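Local coordinates for protein RNA silencing suppressor p19 (Carnation Italian ringspot virus, PDB 6BJV) that suppresses RNA silencing in the plant host by binding short interfering RNAs as a homodimer that measures the length of their duplex, at residues G7-R18 with G66-L74. Sequence-based numbering, arbitrary orientation.
Sequences GNDTREQANGER and GKVVFKRYL. With nucleotides of chain C; nucleotides of chain D.
Ala14 CB sits over one face of the Phe70 ring, 3.9 Å from the ring centroid, a CH-pi contact displaced toward the rim. Glu17 OE1 lies at the edge of the same ring, close to its plane. The Arg72 guanidinium is met at its edge by the Glu17 carboxylate, and the two planes are only 18° apart. This is a bidentate, end-on salt bridge. Arg72 NH2 lies 2.6 Å from Glu17 OE2. Arg72 NH1 lies 3.0 Å from Glu17 OE1. Both oxygens are approached on their syn side. The bend in Glu17 at chi2 (-86°) turns the carboxylate to face Arg72. Arg72 NE donates a hydrogen bond to Leu32 O, so the guanidinium is held at all three nitrogens. U9 of chain C lies over one face of the Arg11 guanidinium, with Lys67 O and U10 OP1 of chain C at its edge. G2 OP1 of chain D lies at the edge of Arg18.

Helix 7-16 runs nearly parallel to strand 68-74, at 5°, alongside one of the two edge strands of the chain's four-stranded antiparallel sheet. Two waters bridge the helix backbone to the strand backbone. One links Arg11 O to Val69 N, the other Ala14 O to Lys71 N, and the second also reaches Glu17 OE1.

Two arginines of the 7-18 segment extend past the strand to the siRNA backbone. Arg11 NH1 donates to Lys67 O at 2.8 Å, from above the carbonyl plane. That bond helps fix the guanidinium, whose NH2 grips U10 OP1 of chain C at 2.7 Å. Val69 CG2 packs 3.6 Å from Arg11 NH1. Arg18 is fully extended, its CG 3.4 Å from Lys71 O, and its NH2 holds G2 OP1 of chain D at 2.6 Å. Arg18 NE forms a salt bridge with Asp34.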
# COMPACT_ATOMS: atom_id res chain seq x y z
N GLY A 7 -0.63 1.93 28.09
CA GLY A 7 -0.93 2.13 26.68
C GLY A 7 -0.33 1.07 25.78
O GLY A 7 -0.92 0.71 24.75
N ASN A 8 0.86 0.57 26.13
CA ASN A 8 1.55 -0.42 25.31
C ASN A 8 1.14 -1.85 25.62
O ASN A 8 1.45 -2.75 24.83
CB ASN A 8 3.06 -0.28 25.48
CG ASN A 8 3.61 1.00 24.88
OD1 ASN A 8 3.06 1.52 23.90
ND2 ASN A 8 4.69 1.51 25.45
N ASP A 9 0.46 -2.09 26.74
CA ASP A 9 0.10 -3.46 27.09
C ASP A 9 -1.04 -3.98 26.22
O ASP A 9 -1.11 -5.19 25.97
CB ASP A 9 -0.29 -3.54 28.57
CG ASP A 9 0.91 -3.39 29.49
OD1 ASP A 9 2.06 -3.36 28.99
OD2 ASP A 9 0.71 -3.31 30.72
N THR A 10 -1.92 -3.10 25.73
CA THR A 10 -2.94 -3.54 24.79
C THR A 10 -2.32 -3.91 23.45
O THR A 10 -2.75 -4.86 22.79
CB THR A 10 -4.01 -2.46 24.62
OG1 THR A 10 -5.04 -2.93 23.74
CG2 THR A 10 -3.41 -1.18 24.04
N ARG A 11 -1.30 -3.16 23.02
CA ARG A 11 -0.53 -3.55 21.85
C ARG A 11 0.12 -4.91 22.07
O ARG A 11 0.19 -5.74 21.16
CB ARG A 11 0.53 -2.49 21.55
CG ARG A 11 1.65 -2.93 20.60
CD ARG A 11 2.65 -1.80 20.41
NE ARG A 11 3.75 -2.18 19.53
CZ ARG A 11 3.70 -2.15 18.20
NH1 ARG A 11 2.59 -1.77 17.59
NH2 ARG A 11 4.76 -2.51 17.49
N GLU A 12 0.61 -5.15 23.29
CA GLU A 12 1.26 -6.42 23.61
C GLU A 12 0.28 -7.58 23.50
O GLU A 12 0.65 -8.67 23.05
CB GLU A 12 1.85 -6.33 25.01
CG GLU A 12 2.93 -7.34 25.29
CD GLU A 12 3.55 -7.17 26.67
OE1 GLU A 12 2.94 -6.49 27.52
OE2 GLU A 12 4.66 -7.71 26.89
N GLN A 13 -0.98 -7.36 23.90
CA GLN A 13 -1.98 -8.42 23.80
C GLN A 13 -2.41 -8.64 22.35
O GLN A 13 -2.64 -9.78 21.94
CB GLN A 13 -3.19 -8.08 24.67
CG GLN A 13 -2.90 -8.10 26.17
CD GLN A 13 -4.06 -7.60 27.00
OE1 GLN A 13 -4.94 -6.90 26.50
NE2 GLN A 13 -4.07 -7.95 28.28
N ALA A 14 -2.51 -7.57 21.57
CA ALA A 14 -2.95 -7.71 20.18
C ALA A 14 -1.97 -8.56 19.38
O ALA A 14 -2.37 -9.33 18.51
CB ALA A 14 -3.11 -6.33 19.54
N ASN A 15 -0.67 -8.42 19.67
CA ASN A 15 0.32 -9.24 18.97
C ASN A 15 0.24 -10.69 19.41
O ASN A 15 0.47 -11.59 18.59
CB ASN A 15 1.73 -8.68 19.23
CG ASN A 15 2.76 -9.22 18.26
OD1 ASN A 15 2.72 -10.39 17.88
ND2 ASN A 15 3.68 -8.37 17.84
N GLY A 16 -0.08 -10.94 20.68
CA GLY A 16 -0.28 -12.30 21.14
C GLY A 16 -1.56 -12.94 20.64
O GLY A 16 -1.69 -14.17 20.68
N GLU A 17 -2.51 -12.13 20.17
CA GLU A 17 -3.76 -12.68 19.66
C GLU A 17 -3.52 -13.58 18.46
O GLU A 17 -4.33 -14.48 18.19
CB GLU A 17 -4.72 -11.54 19.30
CG GLU A 17 -6.10 -12.01 18.85
CD GLU A 17 -6.17 -12.33 17.36
OE1 GLU A 17 -5.35 -11.77 16.59
OE2 GLU A 17 -7.04 -13.13 16.97
N ARG A 18 -2.43 -13.36 17.73
CA ARG A 18 -2.11 -14.20 16.58
C ARG A 18 -1.96 -15.66 17.00
O ARG A 18 -2.36 -16.57 16.27
CB ARG A 18 -0.84 -13.70 15.91
CG ARG A 18 -0.41 -14.49 14.69
CD ARG A 18 0.81 -13.86 14.05
NE ARG A 18 1.26 -14.58 12.86
CZ ARG A 18 2.30 -14.22 12.11
NH1 ARG A 18 3.01 -13.15 12.43
NH2 ARG A 18 2.63 -14.94 11.05
N GLY A 66 -3.87 2.43 15.20
CA GLY A 66 -2.82 3.02 16.01
C GLY A 66 -1.69 2.03 16.16
O GLY A 66 -1.26 1.37 15.20
N LYS A 67 -1.19 1.89 17.39
CA LYS A 67 -0.14 0.93 17.69
C LYS A 67 -0.69 -0.43 18.10
O LYS A 67 0.06 -1.25 18.64
CB LYS A 67 0.77 1.48 18.80
CG LYS A 67 0.05 1.99 20.03
CD LYS A 67 1.02 2.25 21.17
CE LYS A 67 0.44 3.21 22.19
NZ LYS A 67 0.31 4.60 21.65
N VAL A 68 -1.97 -0.69 17.85
CA VAL A 68 -2.61 -1.96 18.18
C VAL A 68 -2.67 -2.76 16.88
O VAL A 68 -3.57 -2.58 16.06
CB VAL A 68 -4.00 -1.76 18.78
CG1 VAL A 68 -4.57 -3.08 19.27
CG2 VAL A 68 -3.94 -0.75 19.92
N VAL A 69 -1.71 -3.67 16.70
CA VAL A 69 -1.48 -4.34 15.42
C VAL A 69 -1.85 -5.81 15.54
O VAL A 69 -1.43 -6.48 16.49
CB VAL A 69 -0.01 -4.18 14.97
CG1 VAL A 69 0.22 -4.87 13.64
CG2 VAL A 69 0.35 -2.69 14.88
N PHE A 70 -2.63 -6.29 14.58
CA PHE A 70 -2.99 -7.70 14.47
C PHE A 70 -2.38 -8.26 13.19
O PHE A 70 -2.18 -7.54 12.21
CB PHE A 70 -4.51 -7.89 14.44
CG PHE A 70 -5.21 -7.37 15.66
CD1 PHE A 70 -5.53 -6.03 15.77
CD2 PHE A 70 -5.56 -8.22 16.70
CE1 PHE A 70 -6.18 -5.54 16.89
CE2 PHE A 70 -6.21 -7.75 17.82
CZ PHE A 70 -6.52 -6.41 17.92
N LYS A 71 -2.10 -9.57 13.19
CA LYS A 71 -1.44 -10.21 12.07
C LYS A 71 -1.97 -11.62 11.86
O LYS A 71 -2.25 -12.34 12.82
CB LYS A 71 0.08 -10.25 12.27
CG LYS A 71 0.77 -8.94 11.92
CD LYS A 71 2.20 -8.89 12.42
CE LYS A 71 2.85 -7.58 12.03
NZ LYS A 71 4.19 -7.42 12.66
N ARG A 72 -2.11 -12.00 10.59
CA ARG A 72 -2.55 -13.33 10.21
C ARG A 72 -1.70 -13.84 9.06
O ARG A 72 -1.26 -13.06 8.20
CB ARG A 72 -4.03 -13.36 9.80
CG ARG A 72 -5.01 -13.44 10.94
CD ARG A 72 -4.91 -14.76 11.67
NE ARG A 72 -5.93 -14.89 12.71
CZ ARG A 72 -5.91 -14.23 13.86
NH1 ARG A 72 -4.93 -13.38 14.13
NH2 ARG A 72 -6.88 -14.42 14.75
N TYR A 73 -1.47 -15.15 9.04
CA TYR A 73 -0.87 -15.84 7.91
C TYR A 73 -1.81 -16.97 7.51
O TYR A 73 -1.99 -17.92 8.27
CB TYR A 73 0.52 -16.38 8.25
CG TYR A 73 1.26 -16.94 7.06
CD1 TYR A 73 0.91 -18.17 6.50
CD2 TYR A 73 2.32 -16.25 6.49
CE1 TYR A 73 1.58 -18.68 5.41
CE2 TYR A 73 3.01 -16.76 5.40
CZ TYR A 73 2.63 -17.97 4.86
OH TYR A 73 3.31 -18.48 3.78
N LEU A 74 -2.41 -16.85 6.33
CA LEU A 74 -3.36 -17.83 5.83
C LEU A 74 -2.77 -18.58 4.65
O LEU A 74 -1.96 -18.04 3.89
CB LEU A 74 -4.67 -17.16 5.41
CG LEU A 74 -5.35 -16.31 6.49
CD1 LEU A 74 -6.49 -15.51 5.89
CD2 LEU A 74 -5.85 -17.18 7.63
P U C 10 4.46 -1.36 14.26
OP1 U C 10 3.97 -2.62 14.87
OP2 U C 10 5.91 -1.03 14.34
O5' U C 10 4.03 -1.35 12.73
C5' U C 10 2.66 -1.42 12.36
C4' U C 10 2.45 -0.99 10.93
O4' U C 10 2.80 0.41 10.79
C3' U C 10 3.31 -1.69 9.89
O3' U C 10 2.81 -2.97 9.52
C2' U C 10 3.33 -0.69 8.75
O2' U C 10 2.12 -0.73 8.01
C1' U C 10 3.38 0.63 9.52
N1 U C 10 4.76 1.13 9.71
C2 U C 10 5.40 1.68 8.61
O2 U C 10 4.88 1.75 7.51
N3 U C 10 6.67 2.12 8.86
C4 U C 10 7.35 2.08 10.06
O4 U C 10 8.50 2.53 10.11
C5 U C 10 6.62 1.51 11.14
C6 U C 10 5.38 1.06 10.93
P U C 9 5.43 2.93 19.36
OP1 U C 9 4.49 1.90 19.88
OP2 U C 9 6.87 2.81 19.67
O5' U C 9 5.28 2.99 17.78
C5' U C 9 5.09 1.81 17.01
C4' U C 9 3.96 2.00 16.02
O4' U C 9 3.92 3.37 15.57
C3' U C 9 4.07 1.18 14.74
O3' U C 9 3.62 -0.15 14.90
C2' U C 9 3.23 2.00 13.77
O2' U C 9 1.84 1.77 13.96
C1' U C 9 3.55 3.42 14.21
N1 U C 9 4.68 4.01 13.45
C2 U C 9 4.48 4.30 12.11
O2 U C 9 3.42 4.09 11.54
N3 U C 9 5.57 4.85 11.48
C4 U C 9 6.80 5.13 12.04
O4 U C 9 7.68 5.62 11.33
C5 U C 9 6.92 4.80 13.42
C6 U C 9 5.88 4.27 14.06
P G D 2 6.19 -14.84 9.92
OP1 G D 2 4.96 -14.07 10.25
OP2 G D 2 7.28 -14.18 9.16
O5' G D 2 6.79 -15.38 11.30
C5' G D 2 5.97 -16.07 12.23
C4' G D 2 6.74 -16.44 13.47
O4' G D 2 7.74 -17.45 13.16
C3' G D 2 7.54 -15.33 14.11
O3' G D 2 6.75 -14.44 14.89
C2' G D 2 8.58 -16.10 14.92
O2' G D 2 8.03 -16.61 16.12
C1' G D 2 8.87 -17.26 13.98
N9 G D 2 10.04 -17.00 13.12
C8 G D 2 10.05 -16.66 11.79
N7 G D 2 11.25 -16.49 11.32
C5 G D 2 12.09 -16.72 12.40
C6 G D 2 13.50 -16.69 12.50
O6 G D 2 14.33 -16.43 11.62
N1 G D 2 13.93 -16.99 13.79
C2 G D 2 13.10 -17.30 14.84
N2 G D 2 13.70 -17.56 16.01
N3 G D 2 11.78 -17.33 14.77
C4 G D 2 11.35 -17.04 13.52
O HOH W 1 0.14 -4.88 18.06
O HOH W 2 -2.42 -10.84 16.19